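Local coordinates for sortase family protein (Clostridium perfringens, PDB 4D70) that probably acts as a class D sortase, a cysteine transpeptidase that cleaves a sorting signal in a secreted protein and joins the protein to an amino group at the cell surface, at residues A[64-69]-A[121-126]; A[72-77]-A[85-90]; A[78-83]-A[90-95]; A[102-107]-A[156-161]; A[164-169]-A[179-184]. All coordinates share one frame; numbering follows the deposited sequence.

Contact 1. Residues A[64-69]-A[121-126]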
# COMPACT_ATOMS: atom_id res chain seq x y z
N ILE A 64 5.39 1.46 4.85
CA ILE A 64 4.72 2.68 4.45
C ILE A 64 4.79 3.69 5.59
O ILE A 64 4.44 3.41 6.74
CB ILE A 64 3.27 2.42 4.02
CG1 ILE A 64 2.58 3.73 3.57
CG2 ILE A 64 2.44 1.75 5.14
CD1 ILE A 64 1.33 3.50 2.71
N ASP A 65 5.22 4.90 5.26
CA ASP A 65 5.21 6.03 6.18
C ASP A 65 4.53 7.21 5.53
O ASP A 65 4.88 7.60 4.42
CB ASP A 65 6.65 6.42 6.52
CG ASP A 65 7.36 5.33 7.28
OD1 ASP A 65 7.12 5.26 8.50
OD2 ASP A 65 8.05 4.50 6.64
N ILE A 66 3.50 7.73 6.19
CA ILE A 66 2.83 8.95 5.80
C ILE A 66 2.82 9.94 6.96
O ILE A 66 1.97 9.88 7.87
CB ILE A 66 1.39 8.69 5.38
CG1 ILE A 66 1.34 7.48 4.40
CG2 ILE A 66 0.84 9.92 4.77
CD1 ILE A 66 -0.05 7.12 4.00
N GLU A 67 3.77 10.85 6.92
CA GLU A 67 4.04 11.74 8.05
C GLU A 67 2.79 12.54 8.39
O GLU A 67 2.50 12.71 9.55
CB GLU A 67 5.22 12.69 7.75
CG GLU A 67 6.56 11.98 7.49
CD GLU A 67 6.96 11.00 8.58
OE1 GLU A 67 6.74 11.37 9.78
OE2 GLU A 67 7.47 9.87 8.24
N LYS A 68 2.05 12.99 7.39
CA LYS A 68 0.93 13.93 7.62
C LYS A 68 -0.15 13.36 8.51
O LYS A 68 -0.79 14.11 9.26
CB LYS A 68 0.37 14.36 6.31
CG LYS A 68 -0.79 15.32 6.35
CD LYS A 68 -0.31 16.72 6.11
CE LYS A 68 -1.48 17.67 5.86
NZ LYS A 68 -2.22 17.52 4.60
N ILE A 69 -0.30 12.04 8.51
CA ILE A 69 -1.31 11.37 9.32
C ILE A 69 -0.78 10.29 10.29
O ILE A 69 -1.55 9.50 10.80
CB ILE A 69 -2.44 10.79 8.45
CG1 ILE A 69 -1.89 9.81 7.41
CG2 ILE A 69 -3.17 11.96 7.79
CD1 ILE A 69 -2.98 9.05 6.67
N ASP A 121 -8.57 11.06 5.05
CA ASP A 121 -9.24 12.25 4.48
C ASP A 121 -8.44 13.57 4.73
O ASP A 121 -8.72 14.60 4.12
CB ASP A 121 -10.62 12.38 5.08
CG ASP A 121 -10.53 12.36 6.61
OD1 ASP A 121 -10.37 11.28 7.23
OD2 ASP A 121 -10.43 13.43 7.19
N LYS A 122 -7.47 13.54 5.64
CA LYS A 122 -6.63 14.70 5.84
C LYS A 122 -5.52 14.84 4.81
O LYS A 122 -4.95 15.87 4.71
CB LYS A 122 -6.03 14.67 7.24
CG LYS A 122 -7.13 14.49 8.31
CD LYS A 122 -6.98 15.55 9.37
CE LYS A 122 -7.57 15.13 10.71
NZ LYS A 122 -6.44 14.69 11.57
N LEU A 123 -5.23 13.79 4.06
CA LEU A 123 -4.21 13.91 3.06
C LEU A 123 -4.65 14.84 1.94
O LEU A 123 -5.79 14.85 1.57
CB LEU A 123 -3.84 12.53 2.48
CG LEU A 123 -3.16 11.59 3.47
CD1 LEU A 123 -2.83 10.29 2.81
CD2 LEU A 123 -1.93 12.25 4.07
N GLN A 124 -3.70 15.57 1.36
CA GLN A 124 -3.96 16.48 0.33
C GLN A 124 -3.05 16.27 -0.80
O GLN A 124 -2.00 15.68 -0.62
CB GLN A 124 -3.75 17.95 0.80
CG GLN A 124 -4.71 18.34 1.95
CD GLN A 124 -4.31 19.74 2.43
OE1 GLN A 124 -3.31 19.92 3.10
NE2 GLN A 124 -5.03 20.74 1.98
N VAL A 125 -3.41 16.85 -1.95
CA VAL A 125 -2.54 16.83 -3.11
C VAL A 125 -1.20 17.48 -2.70
O VAL A 125 -1.18 18.53 -2.02
CB VAL A 125 -3.18 17.67 -4.23
CG1 VAL A 125 -2.13 18.06 -5.28
CG2 VAL A 125 -4.36 16.91 -4.84
N GLY A 126 -0.09 16.86 -3.03
CA GLY A 126 1.22 17.37 -2.61
C GLY A 126 1.80 16.73 -1.36
O GLY A 126 3.01 16.81 -1.14
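Leu123 CD2 is the atom on which the apolar part of this contact converges. Ile66 CG2 meets it at 3.7 Å, Lys68 CB at 3.8 Å and Ile69 CG2 at 3.9 Å. The side chains of Ile66 and Ile69 each cross that of Leu123 at about a right angle, and the first carbons of Lys68 run past it in the opposite direction. Leu123 and Ile66 are buried, and Ile66 also packs on Ile129 of strand 128-132. The torsions explain the approach of Ile66: its CG2 branch stands anti to the backbone N and is the part that reaches Leu123.

The other side is looser, and its residues are exposed. Lys68 starts with CG anti to the backbone N (chi1 180°), then bends further out and brings its amine to the loop. There Lys68 NZ donates to Lys122 O at 3.2 Å and to Gln124 OE1 at 3.0 Å. The same amine forms a salt bridge with Asp127, which also accepts from the backbone N of Gln124, so one carboxylate holds both the lysine and the loop. Lys122 adds little beyond its CB, 4.0 Å from Ile69 CG2.

The contact joins the turn after strand 60-66 to the loop that leads into strand 128-132. These two strands are antiparallel neighbours in the sortase beta-barrel, and the packing lies at one end of that pair.

Contact 2. Residues A[72-77]-A[85-90]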
# COMPACT_ATOMS: atom_id res chain seq x y z
N HIS A 72 2.71 4.65 10.02
CA HIS A 72 4.06 4.09 10.05
C HIS A 72 3.85 2.62 10.24
O HIS A 72 3.78 2.15 11.37
CB HIS A 72 4.90 4.65 11.21
CG HIS A 72 5.04 6.13 11.16
ND1 HIS A 72 5.84 6.76 10.23
CD2 HIS A 72 4.41 7.12 11.85
CE1 HIS A 72 5.72 8.06 10.37
NE2 HIS A 72 4.85 8.30 11.33
N THR A 73 3.75 1.87 9.15
CA THR A 73 3.48 0.46 9.30
C THR A 73 4.02 -0.31 8.11
O THR A 73 4.99 0.10 7.49
CB THR A 73 2.00 0.18 9.62
OG1 THR A 73 1.82 -1.20 9.94
CG2 THR A 73 1.08 0.51 8.44
N VAL A 74 3.43 -1.46 7.84
CA VAL A 74 3.91 -2.41 6.89
C VAL A 74 2.78 -2.71 5.89
O VAL A 74 1.61 -2.54 6.22
CB VAL A 74 4.32 -3.75 7.56
CG1 VAL A 74 3.11 -4.45 8.19
CG2 VAL A 74 5.00 -4.67 6.60
N ILE A 75 3.18 -3.11 4.69
CA ILE A 75 2.27 -3.55 3.66
C ILE A 75 2.43 -5.00 3.45
O ILE A 75 3.53 -5.44 3.22
CB ILE A 75 2.46 -2.79 2.35
CG1 ILE A 75 2.17 -1.29 2.62
CG2 ILE A 75 1.49 -3.33 1.25
CD1 ILE A 75 2.67 -0.39 1.54
N ALA A 76 1.33 -5.75 3.52
CA ALA A 76 1.37 -7.21 3.25
C ALA A 76 1.01 -7.52 1.81
O ALA A 76 0.27 -6.79 1.18
CB ALA A 76 0.40 -7.94 4.17
N GLU A 77 1.48 -8.65 1.30
CA GLU A 77 1.03 -9.12 0.02
C GLU A 77 -0.38 -9.67 0.04
O GLU A 77 -0.76 -10.38 0.95
CB GLU A 77 1.97 -10.18 -0.54
CG GLU A 77 1.60 -10.74 -1.91
CD GLU A 77 1.62 -9.72 -3.05
OE1 GLU A 77 1.98 -8.55 -2.81
OE2 GLU A 77 1.26 -10.07 -4.19
N GLU A 85 -7.84 -8.32 7.04
CA GLU A 85 -8.29 -8.31 8.41
C GLU A 85 -7.18 -7.77 9.30
O GLU A 85 -7.44 -7.00 10.23
CB GLU A 85 -8.67 -9.71 8.84
CG GLU A 85 -9.48 -9.74 10.13
CD GLU A 85 -10.19 -11.08 10.30
OE1 GLU A 85 -9.53 -12.12 10.04
OE2 GLU A 85 -11.37 -11.10 10.71
N ASN A 86 -5.94 -8.13 9.00
CA ASN A 86 -4.81 -7.72 9.84
C ASN A 86 -3.89 -6.67 9.30
O ASN A 86 -3.16 -6.05 10.07
CB ASN A 86 -4.02 -8.95 10.15
CG ASN A 86 -4.74 -9.81 11.15
OD1 ASN A 86 -5.02 -9.36 12.25
ND2 ASN A 86 -5.11 -11.01 10.74
N ASN A 87 -3.87 -6.50 7.99
CA ASN A 87 -2.90 -5.59 7.42
C ASN A 87 -3.46 -4.80 6.28
O ASN A 87 -4.45 -5.16 5.66
CB ASN A 87 -1.71 -6.37 6.90
CG ASN A 87 -0.78 -6.86 7.98
OD1 ASN A 87 -0.57 -8.08 8.12
ND2 ASN A 87 -0.17 -5.97 8.68
N ILE A 88 -2.75 -3.75 5.96
CA ILE A 88 -2.87 -3.09 4.67
C ILE A 88 -2.34 -4.09 3.64
O ILE A 88 -1.32 -4.71 3.88
CB ILE A 88 -1.96 -1.86 4.61
CG1 ILE A 88 -2.39 -0.77 5.58
CG2 ILE A 88 -1.90 -1.30 3.22
CD1 ILE A 88 -1.36 0.34 5.66
N GLY A 89 -2.98 -4.21 2.51
CA GLY A 89 -2.63 -5.26 1.56
C GLY A 89 -2.33 -4.76 0.17
O GLY A 89 -2.83 -3.69 -0.22
N HIS A 90 -1.49 -5.48 -0.56
CA HIS A 90 -1.10 -5.10 -1.92
C HIS A 90 -1.97 -5.88 -2.88
O HIS A 90 -2.02 -7.12 -2.82
CB HIS A 90 0.39 -5.36 -2.13
CG HIS A 90 0.83 -5.28 -3.54
ND1 HIS A 90 1.42 -6.34 -4.23
CD2 HIS A 90 0.81 -4.26 -4.41
CE1 HIS A 90 1.73 -5.96 -5.45
NE2 HIS A 90 1.34 -4.71 -5.59
O HOH W 1 -0.35 -3.46 7.72
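His90 and Glu77 each place the next side-chain carbon anti to the backbone N (chi1 167° and -179°), and Glu77 then bends at chi2, which turns its carboxylate back to the imidazole edge. The two residues are paired on neighbouring parallel strands of a beta-alpha-beta unit, strand 71-77, helix 81-86 and strand 88-90, within the sortase barrel.

The backbones are joined by Ala76 N to Ile88 O at 2.9 Å and by His90 N to Ala76 O at 2.8 Å. Ala76 faces the side of the helix, where its CB touches Asn87 CB at 3.8 Å. Ile75, Ile88 and His90 lie on the other face with Glu77. There Ile75 CG1 meets Ile88 CG2, and both isoleucines pack on Ile105. Farther back, Thr73 CG2 touches Ile88 CD1 at 3.7 Å.

Where the strands diverge, a water replaces direct bonding. It donates to Val74 O and accepts from Asn87 ND2 and Ile88 N, so one water bridges three polar groups in a buried region.

His90 is also held at its far nitrogen, NE2, by Ala95 O. At the near one, ND1 donates to Glu77 OE1 at 2.7 Å with an angle of 164°, in the ring plane and on the syn side of the carboxylate.

Contact 3. Residues A[78-83]-A[90-95]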
# COMPACT_ATOMS: atom_id res chain seq x y z
N GLY A 78 -1.17 -9.31 -0.97
CA GLY A 78 -2.52 -9.80 -1.10
C GLY A 78 -3.59 -8.84 -0.68
O GLY A 78 -3.35 -7.92 0.11
N SER A 79 -4.77 -9.05 -1.23
CA SER A 79 -5.91 -8.22 -0.86
C SER A 79 -7.12 -9.09 -0.56
O SER A 79 -8.24 -8.63 -0.73
CB SER A 79 -6.22 -7.23 -1.96
OG SER A 79 -6.63 -7.93 -3.12
N THR A 80 -6.91 -10.32 -0.09
CA THR A 80 -8.02 -11.18 0.34
C THR A 80 -8.53 -10.70 1.68
O THR A 80 -7.86 -9.93 2.37
CB THR A 80 -7.58 -12.62 0.53
OG1 THR A 80 -6.53 -12.66 1.50
CG2 THR A 80 -7.10 -13.20 -0.77
N LEU A 81 -9.69 -11.19 2.07
CA LEU A 81 -10.28 -10.82 3.35
C LEU A 81 -9.39 -11.19 4.50
O LEU A 81 -9.27 -10.46 5.50
CB LEU A 81 -11.63 -11.48 3.54
CG LEU A 81 -12.77 -10.59 3.05
CD1 LEU A 81 -12.82 -10.54 1.54
CD2 LEU A 81 -14.07 -11.14 3.61
N ASP A 82 -8.75 -12.34 4.37
CA ASP A 82 -7.85 -12.80 5.39
C ASP A 82 -6.67 -11.88 5.60
O ASP A 82 -6.24 -11.69 6.73
CB ASP A 82 -7.31 -14.19 5.05
CG ASP A 82 -8.29 -15.29 5.36
OD1 ASP A 82 -9.51 -15.02 5.59
OD2 ASP A 82 -7.79 -16.43 5.38
N VAL A 83 -6.10 -11.37 4.52
CA VAL A 83 -4.96 -10.46 4.65
C VAL A 83 -5.43 -9.16 5.26
O VAL A 83 -4.89 -8.70 6.27
CB VAL A 83 -4.28 -10.20 3.28
CG1 VAL A 83 -3.27 -9.06 3.41
CG2 VAL A 83 -3.60 -11.48 2.77
N HIS A 90 -1.49 -5.48 -0.56
CA HIS A 90 -1.10 -5.10 -1.92
C HIS A 90 -1.97 -5.88 -2.88
O HIS A 90 -2.02 -7.12 -2.82
CB HIS A 90 0.39 -5.36 -2.13
CG HIS A 90 0.83 -5.28 -3.54
ND1 HIS A 90 1.42 -6.34 -4.23
CD2 HIS A 90 0.81 -4.26 -4.41
CE1 HIS A 90 1.73 -5.96 -5.45
NE2 HIS A 90 1.34 -4.71 -5.59
N PHE A 91 -2.65 -5.19 -3.79
CA PHE A 91 -3.40 -5.90 -4.83
C PHE A 91 -2.46 -6.70 -5.73
O PHE A 91 -1.51 -6.18 -6.35
CB PHE A 91 -4.21 -4.98 -5.71
CG PHE A 91 -5.38 -4.36 -5.05
CD1 PHE A 91 -5.27 -3.15 -4.42
CD2 PHE A 91 -6.65 -4.97 -5.10
CE1 PHE A 91 -6.36 -2.54 -3.81
CE2 PHE A 91 -7.75 -4.37 -4.48
CZ PHE A 91 -7.61 -3.14 -3.85
N GLU A 92 -2.81 -7.96 -5.86
CA GLU A 92 -1.98 -9.01 -6.46
C GLU A 92 -1.38 -8.69 -7.83
O GLU A 92 -0.20 -8.91 -8.08
CB GLU A 92 -2.81 -10.34 -6.52
CG GLU A 92 -3.11 -10.92 -5.10
CD GLU A 92 -4.43 -10.43 -4.39
OE1 GLU A 92 -5.01 -9.36 -4.74
OE2 GLU A 92 -4.89 -11.14 -3.39
N ASN A 93 -2.18 -8.25 -8.73
CA ASN A 93 -1.64 -8.09 -10.10
C ASN A 93 -1.20 -6.64 -10.39
O ASN A 93 -1.16 -6.21 -11.52
CB ASN A 93 -2.68 -8.56 -11.09
CG ASN A 93 -3.02 -10.03 -10.90
OD1 ASN A 93 -2.15 -10.89 -10.89
ND2 ASN A 93 -4.29 -10.31 -10.69
N THR A 94 -0.86 -5.90 -9.35
CA THR A 94 -0.38 -4.55 -9.56
C THR A 94 1.12 -4.43 -9.34
O THR A 94 1.75 -5.26 -8.68
CB THR A 94 -1.16 -3.54 -8.69
OG1 THR A 94 -0.88 -3.71 -7.31
CG2 THR A 94 -2.65 -3.73 -8.96
N ALA A 95 1.69 -3.38 -9.91
CA ALA A 95 3.11 -3.11 -9.78
C ALA A 95 3.57 -3.18 -8.35
O ALA A 95 2.83 -2.89 -7.39
CB ALA A 95 3.43 -1.73 -10.34
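Ser79 OG donates to Glu92 OE1 at 2.7 Å, on the syn side of the carboxylate. The other oxygen of that carboxylate, Glu92 OE2, takes the backbone N of Ser79 at 3.0 Å. This second bond is straight (171°) but comes from above the carboxylate plane. One serine therefore grips both oxygens of Glu92, which probably fixes the rotation of the acid group. Glu92 reaches it through a bend at chi2 (89°) that turns the carboxylate toward the serine.

Ser79 also packs on Phe91. Its CB lies over one face of the ring, 4.3 Å from the centroid, as a CH-pi contact. Gly78 N adds a weak bond to His90 O at 3.0 Å. Gly78 takes a positive phi (102°), a backbone shape that glycine adopts readily.

Residues 91-94 form a type I beta turn. Phe91 O accepts both from Thr94 N and from Thr94 OG1, the latter at 2.7 Å.

Thr80 is the N-cap of helix 81-86, its OG1 taking a weak bond from Val83 N. The contact thus ties the link between strand 71-77 and this helix to the turn that follows strand 88-90, while the Phe91 ring packs against Ser104 and Ala106 of strand 101-109.

Contact 4. Residues A[102-107]-A[156-161]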
# COMPACT_ATOMS: atom_id res chain seq x y z
N ASN A 102 1.26 0.85 -11.47
CA ASN A 102 0.49 1.50 -10.42
C ASN A 102 0.44 0.55 -9.25
O ASN A 102 -0.38 -0.33 -9.20
CB ASN A 102 -0.86 1.88 -11.01
CG ASN A 102 -1.94 2.13 -9.97
OD1 ASN A 102 -1.65 2.56 -8.87
ND2 ASN A 102 -3.19 1.91 -10.33
N PHE A 103 1.32 0.79 -8.28
CA PHE A 103 1.42 0.01 -7.05
C PHE A 103 0.17 0.32 -6.21
O PHE A 103 0.04 1.44 -5.71
CB PHE A 103 2.71 0.47 -6.30
CG PHE A 103 2.81 -0.03 -4.88
CD1 PHE A 103 2.77 -1.40 -4.60
CD2 PHE A 103 2.99 0.85 -3.83
CE1 PHE A 103 2.85 -1.85 -3.30
CE2 PHE A 103 3.05 0.39 -2.52
CZ PHE A 103 3.00 -0.96 -2.26
N SER A 104 -0.71 -0.67 -6.08
CA SER A 104 -2.00 -0.49 -5.47
C SER A 104 -2.18 -1.22 -4.16
O SER A 104 -1.80 -2.38 -3.99
CB SER A 104 -3.08 -0.96 -6.40
OG SER A 104 -3.07 -0.21 -7.58
N ILE A 105 -2.72 -0.49 -3.19
CA ILE A 105 -2.88 -1.01 -1.84
C ILE A 105 -4.29 -0.83 -1.36
O ILE A 105 -4.99 0.14 -1.73
CB ILE A 105 -1.80 -0.54 -0.88
CG1 ILE A 105 -1.75 0.95 -0.68
CG2 ILE A 105 -0.46 -0.98 -1.46
CD1 ILE A 105 -0.85 1.39 0.47
N ALA A 106 -4.72 -1.76 -0.51
CA ALA A 106 -6.13 -1.79 -0.02
C ALA A 106 -6.08 -1.56 1.46
O ALA A 106 -5.30 -2.21 2.18
CB ALA A 106 -6.77 -3.14 -0.30
N GLY A 107 -6.88 -0.63 1.92
CA GLY A 107 -6.91 -0.25 3.30
C GLY A 107 -8.27 -0.39 3.93
O GLY A 107 -8.64 0.34 4.83
N LEU A 156 -7.33 0.32 -10.43
CA LEU A 156 -6.22 -0.61 -10.40
C LEU A 156 -5.48 -0.75 -11.73
O LEU A 156 -4.48 -1.51 -11.81
CB LEU A 156 -6.66 -1.99 -9.94
CG LEU A 156 -7.43 -2.01 -8.64
CD1 LEU A 156 -7.79 -3.43 -8.28
CD2 LEU A 156 -6.58 -1.38 -7.55
N ASN A 157 -5.88 0.00 -12.74
CA ASN A 157 -5.20 -0.12 -14.04
C ASN A 157 -3.70 0.17 -13.95
O ASN A 157 -3.26 0.99 -13.13
CB ASN A 157 -5.86 0.80 -15.04
CG ASN A 157 -7.19 0.27 -15.54
OD1 ASN A 157 -7.63 -0.82 -15.18
ND2 ASN A 157 -7.86 1.05 -16.34
N GLN A 158 -2.93 -0.50 -14.80
CA GLN A 158 -1.50 -0.41 -14.88
C GLN A 158 -1.06 0.31 -16.15
O GLN A 158 -1.04 -0.28 -17.22
CB GLN A 158 -0.89 -1.82 -14.87
CG GLN A 158 -1.26 -2.63 -13.62
CD GLN A 158 -0.78 -1.93 -12.33
OE1 GLN A 158 0.41 -1.85 -12.11
NE2 GLN A 158 -1.72 -1.54 -11.46
N ASN A 159 -0.72 1.57 -16.02
CA ASN A 159 -0.11 2.36 -17.08
C ASN A 159 1.39 2.33 -16.90
O ASN A 159 1.96 3.01 -16.01
CB ASN A 159 -0.62 3.84 -17.04
CG ASN A 159 0.04 4.74 -18.09
OD1 ASN A 159 0.90 4.31 -18.90
ND2 ASN A 159 -0.33 6.01 -18.07
N LEU A 160 2.05 1.53 -17.75
CA LEU A 160 3.48 1.35 -17.67
C LEU A 160 4.30 2.54 -18.18
O LEU A 160 5.49 2.50 -18.03
CB LEU A 160 3.89 0.05 -18.37
CG LEU A 160 3.21 -1.21 -17.82
CD1 LEU A 160 3.67 -2.43 -18.64
CD2 LEU A 160 3.41 -1.48 -16.35
N ASP A 161 3.65 3.55 -18.74
CA ASP A 161 4.32 4.82 -19.08
C ASP A 161 4.60 5.66 -17.83
O ASP A 161 5.40 6.59 -17.91
CB ASP A 161 3.43 5.59 -20.09
CG ASP A 161 4.08 6.87 -20.66
OD1 ASP A 161 5.25 6.77 -21.02
OD2 ASP A 161 3.44 7.97 -20.74
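A long loop of the sortase barrel, running from strand 137-148 to strand 163-171, is fastened here to the start of strand 101-109. Gln158 does much of the fastening with its side-chain amide. Gln158 OE1 accepts from Asn102 N at 2.9 Å (170°), and Gln158 NE2 donates to Asn102 O at 2.9 Å, with that oxygen in the amide plane. The glutamine thus bonds both backbone polar atoms of one residue, much as a strand neighbour would. It can do so because its chain bends at chi2 (-60°) and folds back over its own backbone. There NE2 gives its other hydrogen to Leu156 O at 2.8 Å.

Asn102 answers with its own side chain. Its ND2 donates to Asn157 O at 2.9 Å, again in the amide plane, and also to Val155 O. Its OD1 is held by Thr166 on the next strand. The two amide planes are only 9° apart. Asn102 O further accepts from Ser104 OG at 3.1 Å, above the carbonyl plane.

Apolar contact is slight: Leu156 CD2 rests on Ser104 CB at 3.7 Å. Beyond it the loop becomes exposed, and Asn159 closes an Asx turn with Asp161 N. The side-chain amide of Gln158 thus docks the loop between strands 137-148 and 163-171 on strand 101-109 of the sortase barrel.

Contact 5. Residues A[164-169]-A[179-184]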
# COMPACT_ATOMS: atom_id res chain seq x y z
N THR A 164 3.32 5.10 -10.49
CA THR A 164 2.31 5.66 -9.62
C THR A 164 1.90 4.67 -8.60
O THR A 164 2.37 3.54 -8.58
CB THR A 164 1.02 6.08 -10.40
OG1 THR A 164 0.38 4.91 -10.98
CG2 THR A 164 1.31 7.05 -11.47
N MET A 165 1.11 5.15 -7.65
CA MET A 165 0.57 4.29 -6.64
C MET A 165 -0.82 4.73 -6.30
O MET A 165 -1.24 5.82 -6.64
CB MET A 165 1.40 4.18 -5.34
CG MET A 165 1.46 5.42 -4.48
SD MET A 165 2.18 5.09 -2.86
CE MET A 165 0.88 4.16 -2.07
N THR A 166 -1.55 3.81 -5.64
CA THR A 166 -2.98 4.00 -5.37
C THR A 166 -3.30 3.41 -4.02
O THR A 166 -2.81 2.35 -3.69
CB THR A 166 -3.87 3.25 -6.42
OG1 THR A 166 -3.60 3.77 -7.74
CG2 THR A 166 -5.40 3.46 -6.16
N ILE A 167 -4.07 4.15 -3.23
CA ILE A 167 -4.62 3.64 -1.95
C ILE A 167 -6.12 3.62 -2.06
O ILE A 167 -6.72 4.60 -2.44
CB ILE A 167 -4.22 4.54 -0.76
CG1 ILE A 167 -2.70 4.69 -0.71
CG2 ILE A 167 -4.79 3.94 0.53
CD1 ILE A 167 -2.15 5.35 0.53
N VAL A 168 -6.72 2.49 -1.80
CA VAL A 168 -8.17 2.33 -1.82
C VAL A 168 -8.72 2.07 -0.42
O VAL A 168 -8.33 1.10 0.24
CB VAL A 168 -8.55 1.07 -2.67
CG1 VAL A 168 -10.08 0.92 -2.82
CG2 VAL A 168 -7.90 1.19 -4.04
N THR A 169 -9.63 2.93 0.02
CA THR A 169 -10.37 2.77 1.28
C THR A 169 -11.83 3.01 0.98
O THR A 169 -12.20 3.22 -0.17
CB THR A 169 -9.88 3.76 2.37
OG1 THR A 169 -9.93 5.13 1.89
CG2 THR A 169 -8.49 3.47 2.79
N ILE A 179 -10.28 7.07 -3.08
CA ILE A 179 -9.07 6.78 -3.85
C ILE A 179 -8.04 7.89 -3.71
O ILE A 179 -8.30 9.02 -4.01
CB ILE A 179 -9.42 6.62 -5.33
CG1 ILE A 179 -10.64 5.67 -5.54
CG2 ILE A 179 -8.21 6.15 -6.12
CD1 ILE A 179 -10.47 4.29 -4.95
N VAL A 180 -6.82 7.53 -3.35
CA VAL A 180 -5.69 8.42 -3.32
C VAL A 180 -4.67 7.88 -4.31
O VAL A 180 -4.25 6.73 -4.17
CB VAL A 180 -5.10 8.46 -1.91
CG1 VAL A 180 -3.88 9.35 -1.86
CG2 VAL A 180 -6.12 9.02 -0.91
N LYS A 181 -4.27 8.71 -5.26
CA LYS A 181 -3.23 8.38 -6.22
C LYS A 181 -2.06 9.32 -6.06
O LYS A 181 -2.23 10.52 -5.70
CB LYS A 181 -3.77 8.44 -7.65
CG LYS A 181 -4.78 7.25 -7.91
CD LYS A 181 -5.18 7.16 -9.38
CE LYS A 181 -5.95 5.87 -9.73
NZ LYS A 181 -5.03 4.70 -9.91
N ALA A 182 -0.88 8.81 -6.38
CA ALA A 182 0.35 9.53 -6.13
C ALA A 182 1.35 9.07 -7.21
O ALA A 182 1.30 7.92 -7.69
CB ALA A 182 0.85 9.22 -4.74
N LYS A 183 2.22 9.99 -7.60
CA LYS A 183 3.23 9.74 -8.60
C LYS A 183 4.62 9.69 -7.95
O LYS A 183 4.90 10.42 -7.00
CB LYS A 183 3.23 10.85 -9.65
CG LYS A 183 3.51 12.23 -9.03
CD LYS A 183 3.63 13.43 -10.01
CE LYS A 183 4.13 14.68 -9.24
NZ LYS A 183 4.17 15.89 -10.11
N LEU A 184 5.47 8.84 -8.47
CA LEU A 184 6.82 8.70 -7.92
C LEU A 184 7.61 9.97 -8.15
O LEU A 184 7.62 10.52 -9.26
CB LEU A 184 7.54 7.53 -8.56
CG LEU A 184 8.91 7.15 -7.95
CD1 LEU A 184 8.75 6.51 -6.58
CD2 LEU A 184 9.66 6.17 -8.84
O HOH W 2 -1.93 5.81 -9.55
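Strands 164-169 and 179-184 run antiparallel, their axes 160° apart, with Met165-Ala182 and Ile167-Val180 as the hydrogen-bonded pairs. The bonds include Met165 N to Ala182 O and Ile167 N to Val180 O, both 2.8 Å. Thr166-Lys181, between them, is a non-hydrogen-bonded pair, and there Thr166 CA is 3.2 Å from Val180 O.

On one face, Thr166 and Lys181 lie side by side and point the same way. Lys181 bends only at its end (chi4 -80°), which turns NZ onto Thr166 OG1 at 2.8 Å. That hydroxyl is also bonded to Asn102 of strand 101-109, and the lysine amine to Val155 O. A water close by bonds Thr164 OG1 and donates to Met165 O.

The two strands form the C-terminal beta hairpin of the sortase barrel, with strand 101-109 parallel to the first of them and strand 137-148 beside the second.

Farther along the same face, Val168 CG1 meets Ile179 CD1 at 4.0 Å, these two side chains also lying side by side. The opposite face is apolar and turned to the core. There Met165 CG rests on Ala182 CB at 3.9 Å, and Ile167 CB faces Val180 CB. Ile129 of strand 128-132 covers both Met165 and Ile167.

From the N terminus, strand 60-66 opens contact 1, which closes a long loop at residues 121-126. Contacts 2 and 3 lie wholly within that loop. They cross each other, share His90 and both belong to the region of the beta-alpha-beta unit 71-90. Contact 4 starts inside the same loop and ends beyond it, so it crosses contact 1; it brings the 156-161 loop to strand 101-109. Contact 5 follows as a short hairpin near the C terminus. Strand 71-77 pairs with 60-66, linking contacts 1 and 2. Strand 101-109 lies between 88-90 and 163-171, joining contacts 2 and 5 through contact 4. Ala95 N bonds to Gln158 OE1, tying contact 3 to contact 4.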